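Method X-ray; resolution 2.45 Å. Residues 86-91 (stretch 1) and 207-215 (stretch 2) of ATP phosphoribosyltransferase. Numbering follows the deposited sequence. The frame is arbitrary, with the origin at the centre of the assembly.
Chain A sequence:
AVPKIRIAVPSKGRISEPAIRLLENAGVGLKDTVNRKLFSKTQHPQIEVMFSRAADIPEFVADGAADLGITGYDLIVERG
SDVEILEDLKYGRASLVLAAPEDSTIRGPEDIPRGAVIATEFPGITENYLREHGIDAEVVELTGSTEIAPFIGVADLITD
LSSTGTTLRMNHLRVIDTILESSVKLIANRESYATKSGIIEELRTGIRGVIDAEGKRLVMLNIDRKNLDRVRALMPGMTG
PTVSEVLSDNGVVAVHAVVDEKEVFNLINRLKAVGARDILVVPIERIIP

Stretch 1, residues 86-91: LEDLKY
Stretch 2, residues 207-215: IRGVIDAEG

The end of a strand, Leu86 to Asp88, and the loop that follows it pack against a helix already under way at Ile207, burying 364 Å² in total. The two segments run in the same general direction: the CA of Glu87 lies 7.3 Å from the CA of Arg208, and the CA of Leu89 lies 6.7 Å from the CA of Ile211.

Ile211 covers the most surface. Its CA-to-CB bond points toward the loop, and with chi1 m and chi2 t its CD1 reaches the carbonyl O of Asp88 at 3.3 Å and CD2 of Leu89 at 3.4 Å. Leu89 (phi/psi -99/0; chi1 m, chi2 t) leaves its backbone sideways, but its tip approaches the helix, where CD2 also meets CG2 of Ile207 at 3.6 Å. Ile207, one turn before Ile211, shares its m, t rotamer; its O accepts the backbone N of Ile211 at 3.1 Å.

Lys90 makes the next largest contribution. Its phi/psi of 64/20 is left-handed, and its N donates to Asp88 OD1 (2.8 Å). The side chain, with chi1 to chi4 m, t, p and t, lies along Ile211, its CD 3.3 Å from CG2 of that residue. NZ then donates to Ile211 O at 3.0 Å and to Glu214 OE1 at 2.7 Å, the latter a salt bridge. Glu214, with chi1 t and chi2 near -94°, lies in the loop beyond the helix, so one ammonium group joins a main-chain carbonyl to a carboxylate.

At the other end, Glu87 is extended (-151/146), with chi1 and chi2 both m. Its OE2 lies 3.1 Å from Arg208 NE, but well out of the guanidinium plane, making this salt bridge purely electrostatic. Arg208 NH2 pairs similarly with Asp212 OD1 at 2.8 Å.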

# COMPACT_ATOMS: atom_id res chain seq x y z
N LEU A 86 -13.87 14.98 29.53
CA LEU A 86 -12.94 15.78 30.34
C LEU A 86 -12.52 17.11 29.71
O LEU A 86 -12.47 18.12 30.41
CB LEU A 86 -11.69 14.96 30.69
CG LEU A 86 -11.88 13.76 31.65
CD1 LEU A 86 -10.53 13.20 32.07
CD2 LEU A 86 -12.72 14.15 32.88
N GLU A 87 -12.21 17.09 28.42
CA GLU A 87 -11.72 18.27 27.70
C GLU A 87 -12.13 18.21 26.24
O GLU A 87 -12.19 17.13 25.65
CB GLU A 87 -10.19 18.35 27.72
CG GLU A 87 -9.54 18.45 29.08
CD GLU A 87 -9.92 19.72 29.83
OE1 GLU A 87 -10.02 19.65 31.06
OE2 GLU A 87 -10.10 20.77 29.19
N ASP A 88 -12.39 19.37 25.66
CA ASP A 88 -12.45 19.46 24.21
C ASP A 88 -11.03 19.69 23.73
O ASP A 88 -10.30 20.49 24.31
CB ASP A 88 -13.38 20.58 23.75
CG ASP A 88 -13.40 20.72 22.24
OD1 ASP A 88 -12.41 21.25 21.70
OD2 ASP A 88 -14.39 20.30 21.60
N LEU A 89 -10.64 18.99 22.67
CA LEU A 89 -9.24 19.01 22.21
C LEU A 89 -8.94 19.93 21.04
O LEU A 89 -7.80 20.01 20.58
CB LEU A 89 -8.74 17.58 21.96
CG LEU A 89 -8.81 16.69 23.19
CD1 LEU A 89 -8.48 15.25 22.84
CD2 LEU A 89 -7.92 17.21 24.31
N LYS A 90 -9.97 20.63 20.56
CA LYS A 90 -9.85 21.73 19.61
C LYS A 90 -9.30 21.38 18.23
O LYS A 90 -8.84 22.24 17.50
CB LYS A 90 -9.09 22.92 20.22
CG LYS A 90 -9.98 23.84 21.04
CD LYS A 90 -9.18 24.75 21.97
CE LYS A 90 -8.55 25.93 21.23
NZ LYS A 90 -7.40 26.50 22.01
N TYR A 91 -9.37 20.10 17.88
CA TYR A 91 -9.02 19.67 16.53
C TYR A 91 -10.05 18.67 16.03
O TYR A 91 -10.92 18.21 16.79
CB TYR A 91 -7.59 19.09 16.50
CG TYR A 91 -7.45 17.67 17.03
CD1 TYR A 91 -7.34 17.41 18.40
CD2 TYR A 91 -7.41 16.58 16.15
CE1 TYR A 91 -7.19 16.10 18.88
CE2 TYR A 91 -7.28 15.28 16.61
CZ TYR A 91 -7.16 15.04 17.97
OH TYR A 91 -7.03 13.74 18.40
N ILE A 207 -2.20 17.94 28.95
CA ILE A 207 -3.01 18.12 27.75
C ILE A 207 -3.72 19.49 27.72
O ILE A 207 -3.66 20.20 26.70
CB ILE A 207 -4.03 16.96 27.59
CG1 ILE A 207 -3.35 15.75 26.94
CG2 ILE A 207 -5.27 17.40 26.81
CD1 ILE A 207 -4.13 14.46 27.02
N ARG A 208 -4.37 19.86 28.82
CA ARG A 208 -5.07 21.15 28.89
C ARG A 208 -4.10 22.29 28.60
O ARG A 208 -4.43 23.20 27.85
CB ARG A 208 -5.80 21.33 30.23
CG ARG A 208 -6.82 22.48 30.29
CD ARG A 208 -7.55 22.71 28.95
NE ARG A 208 -8.74 23.56 29.06
CZ ARG A 208 -9.15 24.40 28.11
NH1 ARG A 208 -10.25 25.12 28.29
NH2 ARG A 208 -8.47 24.54 26.98
N GLY A 209 -2.89 22.18 29.16
CA GLY A 209 -1.79 23.10 28.88
C GLY A 209 -1.39 23.26 27.42
O GLY A 209 -1.09 24.36 26.97
N VAL A 210 -1.38 22.16 26.66
CA VAL A 210 -1.06 22.20 25.23
C VAL A 210 -2.16 22.89 24.43
O VAL A 210 -1.88 23.58 23.45
CB VAL A 210 -0.79 20.78 24.66
CG1 VAL A 210 -0.72 20.77 23.14
CG2 VAL A 210 0.49 20.22 25.25
N ILE A 211 -3.41 22.73 24.87
CA ILE A 211 -4.55 23.33 24.19
C ILE A 211 -4.59 24.84 24.37
O ILE A 211 -4.98 25.57 23.46
CB ILE A 211 -5.89 22.71 24.68
CG1 ILE A 211 -6.05 21.30 24.11
CG2 ILE A 211 -7.08 23.57 24.26
CD1 ILE A 211 -7.01 20.48 24.89
N ASP A 212 -4.19 25.30 25.55
CA ASP A 212 -4.16 26.73 25.83
C ASP A 212 -2.97 27.40 25.16
O ASP A 212 -2.91 28.63 25.08
CB ASP A 212 -4.15 27.00 27.34
CG ASP A 212 -5.43 26.53 28.03
OD1 ASP A 212 -6.50 26.52 27.37
OD2 ASP A 212 -5.35 26.18 29.23
N ALA A 213 -2.02 26.60 24.68
CA ALA A 213 -0.86 27.13 23.96
C ALA A 213 -1.16 27.36 22.48
O ALA A 213 -0.36 28.00 21.78
CB ALA A 213 0.36 26.22 24.14
N GLU A 214 -2.30 26.85 22.01
CA GLU A 214 -2.67 26.95 20.60
C GLU A 214 -2.84 28.40 20.19
O GLU A 214 -3.53 29.17 20.86
CB GLU A 214 -3.94 26.13 20.29
CG GLU A 214 -4.50 26.30 18.85
CD GLU A 214 -5.59 27.38 18.73
OE1 GLU A 214 -6.51 27.41 19.59
OE2 GLU A 214 -5.54 28.20 17.77
N GLY A 215 -2.19 28.77 19.09
CA GLY A 215 -2.22 30.13 18.57
C GLY A 215 -1.54 31.13 19.50
O GLY A 215 -1.80 32.33 19.42